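M157 (Murid herpesvirus 1, PDB 2NYK) is an MHC class I-like viral glycoprotein that serves as a ligand for Ly49 receptors on mouse natural killer cells. Local coordinates at residues G33-R37 and V48-V52. The protein carries 1 engineered substitution. Sequence-based numbering, arbitrary orientation.
Sequences GVHKR and VVWDV
Residues 35-37 and 48-51 run antiparallel, their short axes 4.9 Å apart at 162°, on the two arms of a beta hairpin. Arg37 faces Trp50 in a hydrogen-bonded pair: Arg37 N to Trp50 O is 3.0 Å and Trp50 N to Arg37 O is 2.7 Å, both nearly straight. Lys36 and Asp51 form the next, non-hydrogen-bonded pair, CA atoms 5.0 Å apart. Beyond it the ladder frays, with a weak bond from Val52 N to His35 O at 3.4 Å, and Gly33 (phi 80°) leads in from a turn.

On one face of the sheet Arg37 (chi1 m) lays its guanidinium flat over the indole of Trp50 (chi1 m), an off-centre cation-pi stack with CZ of Arg37 4.2 Å from the centroid of the Trp50 five-membered ring. Water 1 joins Arg37 NE (2.7 Å), Trp50 O (2.7 Å) and His35 ND1 (2.6 Å). The His35 ring, chi1 p, takes a CH-pi contact from Val52 CB, 4.1 Å from its centroid. On the opposite face Lys36 NZ makes a long salt bridge to Asp51 OD1 (4.0 Å), while Asp51 OD2 pairs with Lys58.

The hairpin belongs to the MHC-like platform sheet: helix 71-90 packs on the His35, Arg37 and Trp50 face through Tyr73, Leu76 and Lys80, while strands 21-30 and 58-59 flank the two arms.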
ATOM      1  N   GLY A  33       7.746  -5.896  22.642  1.00 47.92           N
ATOM      2  CA  GLY A  33       7.270  -7.005  21.824  1.00 47.64           C
ATOM      3  C   GLY A  33       6.319  -6.710  20.674  1.00 47.10           C
ATOM      4  O   GLY A  33       5.865  -7.639  20.010  1.00 47.43           O
ATOM      5  N   VAL A  34       6.000  -5.436  20.441  1.00 46.42           N
ATOM      6  CA  VAL A  34       5.101  -5.069  19.345  1.00 45.57           C
ATOM      7  C   VAL A  34       5.884  -4.931  18.035  1.00 44.79           C
ATOM      8  O   VAL A  34       6.705  -4.024  17.884  1.00 45.09           O
ATOM      9  CB  VAL A  34       4.294  -3.778  19.649  1.00 45.76           C
ATOM     10  CG1 VAL A  34       3.435  -3.379  18.458  1.00 46.07           C
ATOM     11  CG2 VAL A  34       3.416  -3.976  20.874  1.00 46.43           C
ATOM     12  N   HIS A  35       5.636  -5.855  17.106  1.00 43.13           N
ATOM     13  CA  HIS A  35       6.234  -5.811  15.769  1.00 40.73           C
ATOM     14  C   HIS A  35       5.169  -5.842  14.671  1.00 38.77           C
ATOM     15  O   HIS A  35       3.996  -6.165  14.919  1.00 38.06           O
ATOM     16  CB  HIS A  35       7.241  -6.948  15.563  1.00 41.41           C
ATOM     17  CG  HIS A  35       6.651  -8.312  15.738  1.00 43.51           C
ATOM     18  ND1 HIS A  35       5.723  -8.840  14.861  1.00 44.87           N
ATOM     19  CD2 HIS A  35       6.843  -9.253  16.701  1.00 45.17           C
ATOM     20  CE1 HIS A  35       5.372 -10.049  15.272  1.00 45.82           C
ATOM     21  NE2 HIS A  35       6.039 -10.323  16.385  1.00 46.06           N
ATOM     22  N   LYS A  36       5.588  -5.491  13.456  1.00 35.44           N
ATOM     23  CA  LYS A  36       4.712  -5.500  12.307  1.00 33.05           C
ATOM     24  C   LYS A  36       5.541  -5.604  11.034  1.00 30.52           C
ATOM     25  O   LYS A  36       6.545  -4.922  10.885  1.00 28.80           O
ATOM     26  CB  LYS A  36       3.833  -4.235  12.283  1.00 33.22           C
ATOM     27  CG  LYS A  36       2.790  -4.225  11.167  1.00 35.88           C
ATOM     28  CD  LYS A  36       2.006  -2.903  11.126  1.00 40.26           C
ATOM     29  CE  LYS A  36       0.813  -2.933  12.099  1.00 44.18           C
ATOM     30  NZ  LYS A  36       0.013  -1.653  12.132  1.00 46.52           N
ATOM     31  N   ARG A  37       5.095  -6.471  10.135  1.00 28.19           N
ATOM     32  CA  ARG A  37       5.706  -6.661   8.818  1.00 27.10           C
ATOM     33  C   ARG A  37       4.626  -6.429   7.783  1.00 26.09           C
ATOM     34  O   ARG A  37       3.508  -6.934   7.933  1.00 25.02           O
ATOM     35  CB  ARG A  37       6.226  -8.100   8.669  1.00 26.59           C
ATOM     36  CG  ARG A  37       7.442  -8.425   9.515  1.00 27.37           C
ATOM     37  CD  ARG A  37       7.547  -9.928   9.695  1.00 29.79           C
ATOM     38  NE  ARG A  37       6.600 -10.429  10.689  1.00 30.71           N
ATOM     39  CZ  ARG A  37       6.232 -11.703  10.825  1.00 32.85           C
ATOM     40  NH1 ARG A  37       6.697 -12.649  10.002  1.00 32.54           N
ATOM     41  NH2 ARG A  37       5.390 -12.029  11.793  1.00 31.28           N
ATOM     42  N   VAL A  48      -0.446  -6.918   2.340  1.00 22.17           N
ATOM     43  CA  VAL A  48      -0.107  -8.061   3.214  1.00 22.68           C
ATOM     44  C   VAL A  48       0.408  -7.508   4.532  1.00 24.19           C
ATOM     45  O   VAL A  48       1.341  -6.682   4.544  1.00 23.45           O
ATOM     46  CB  VAL A  48       1.010  -8.978   2.598  1.00 23.19           C
ATOM     47  CG1 VAL A  48       1.280 -10.195   3.546  1.00 22.85           C
ATOM     48  CG2 VAL A  48       0.619  -9.483   1.223  1.00 21.24           C
ATOM     49  N   VAL A  49      -0.200  -7.940   5.644  1.00 25.21           N
ATOM     50  CA  VAL A  49       0.141  -7.429   6.977  1.00 27.46           C
ATOM     51  C   VAL A  49       0.341  -8.583   7.977  1.00 29.87           C
ATOM     52  O   VAL A  49      -0.549  -9.421   8.124  1.00 29.15           O
ATOM     53  CB  VAL A  49      -0.963  -6.485   7.540  1.00 27.80           C
ATOM     54  CG1 VAL A  49      -0.617  -6.031   8.964  1.00 27.80           C
ATOM     55  CG2 VAL A  49      -1.157  -5.248   6.627  1.00 27.26           C
ATOM     56  N   TRP A  50       1.504  -8.613   8.639  1.00 31.71           N
ATOM     57  CA  TRP A  50       1.766  -9.542   9.751  1.00 34.75           C
ATOM     58  C   TRP A  50       1.811  -8.737  11.031  1.00 36.72           C
ATOM     59  O   TRP A  50       2.768  -7.995  11.262  1.00 36.46           O
ATOM     60  CB  TRP A  50       3.125 -10.223   9.605  1.00 35.29           C
ATOM     61  CG  TRP A  50       3.196 -11.371   8.689  1.00 36.23           C
ATOM     62  CD1 TRP A  50       2.975 -12.675   9.008  1.00 36.43           C
ATOM     63  CD2 TRP A  50       3.590 -11.352   7.305  1.00 38.09           C
ATOM     64  NE1 TRP A  50       3.171 -13.465   7.911  1.00 37.76           N
ATOM     65  CE2 TRP A  50       3.551 -12.682   6.849  1.00 38.81           C
ATOM     66  CE3 TRP A  50       3.944 -10.333   6.401  1.00 39.28           C
ATOM     67  CZ2 TRP A  50       3.851 -13.032   5.518  1.00 38.86           C
ATOM     68  CZ3 TRP A  50       4.263 -10.683   5.091  1.00 39.05           C
ATOM     69  CH2 TRP A  50       4.205 -12.020   4.658  1.00 39.26           C
ATOM     70  N   ASP A  51       0.776  -8.888  11.853  1.00 39.43           N
ATOM     71  CA  ASP A  51       0.699  -8.267  13.177  1.00 42.54           C
ATOM     72  C   ASP A  51       1.192  -9.172  14.302  1.00 43.68           C
ATOM     73  O   ASP A  51       1.130 -10.399  14.204  1.00 44.22           O
ATOM     74  CB  ASP A  51      -0.740  -7.820  13.470  1.00 42.92           C
ATOM     75  CG  ASP A  51      -1.060  -6.472  12.857  1.00 45.25           C
ATOM     76  OD1 ASP A  51      -0.276  -5.524  13.093  1.00 48.12           O
ATOM     77  OD2 ASP A  51      -2.083  -6.351  12.144  1.00 47.00           O
ATOM     78  N   VAL A  52       1.663  -8.549  15.380  1.00 45.27           N
ATOM     79  CA  VAL A  52       2.130  -9.263  16.569  1.00 46.45           C
ATOM     80  C   VAL A  52       1.082 -10.229  17.144  1.00 46.95           C
ATOM     81  O   VAL A  52      -0.129 -10.006  17.015  1.00 47.55           O
ATOM     82  CB  VAL A  52       2.603  -8.273  17.665  1.00 46.88           C
ATOM     83  CG1 VAL A  52       1.432  -7.403  18.176  1.00 47.52           C
ATOM     84  CG2 VAL A  52       3.267  -9.032  18.818  1.00 47.73           C
TER
HETATM   85  O   HOH W   1       5.044  -8.950  12.403  1.00 32.51           O
HETATM   86  O   HOH W   2       1.404  -5.277  15.145  1.00 48.14           O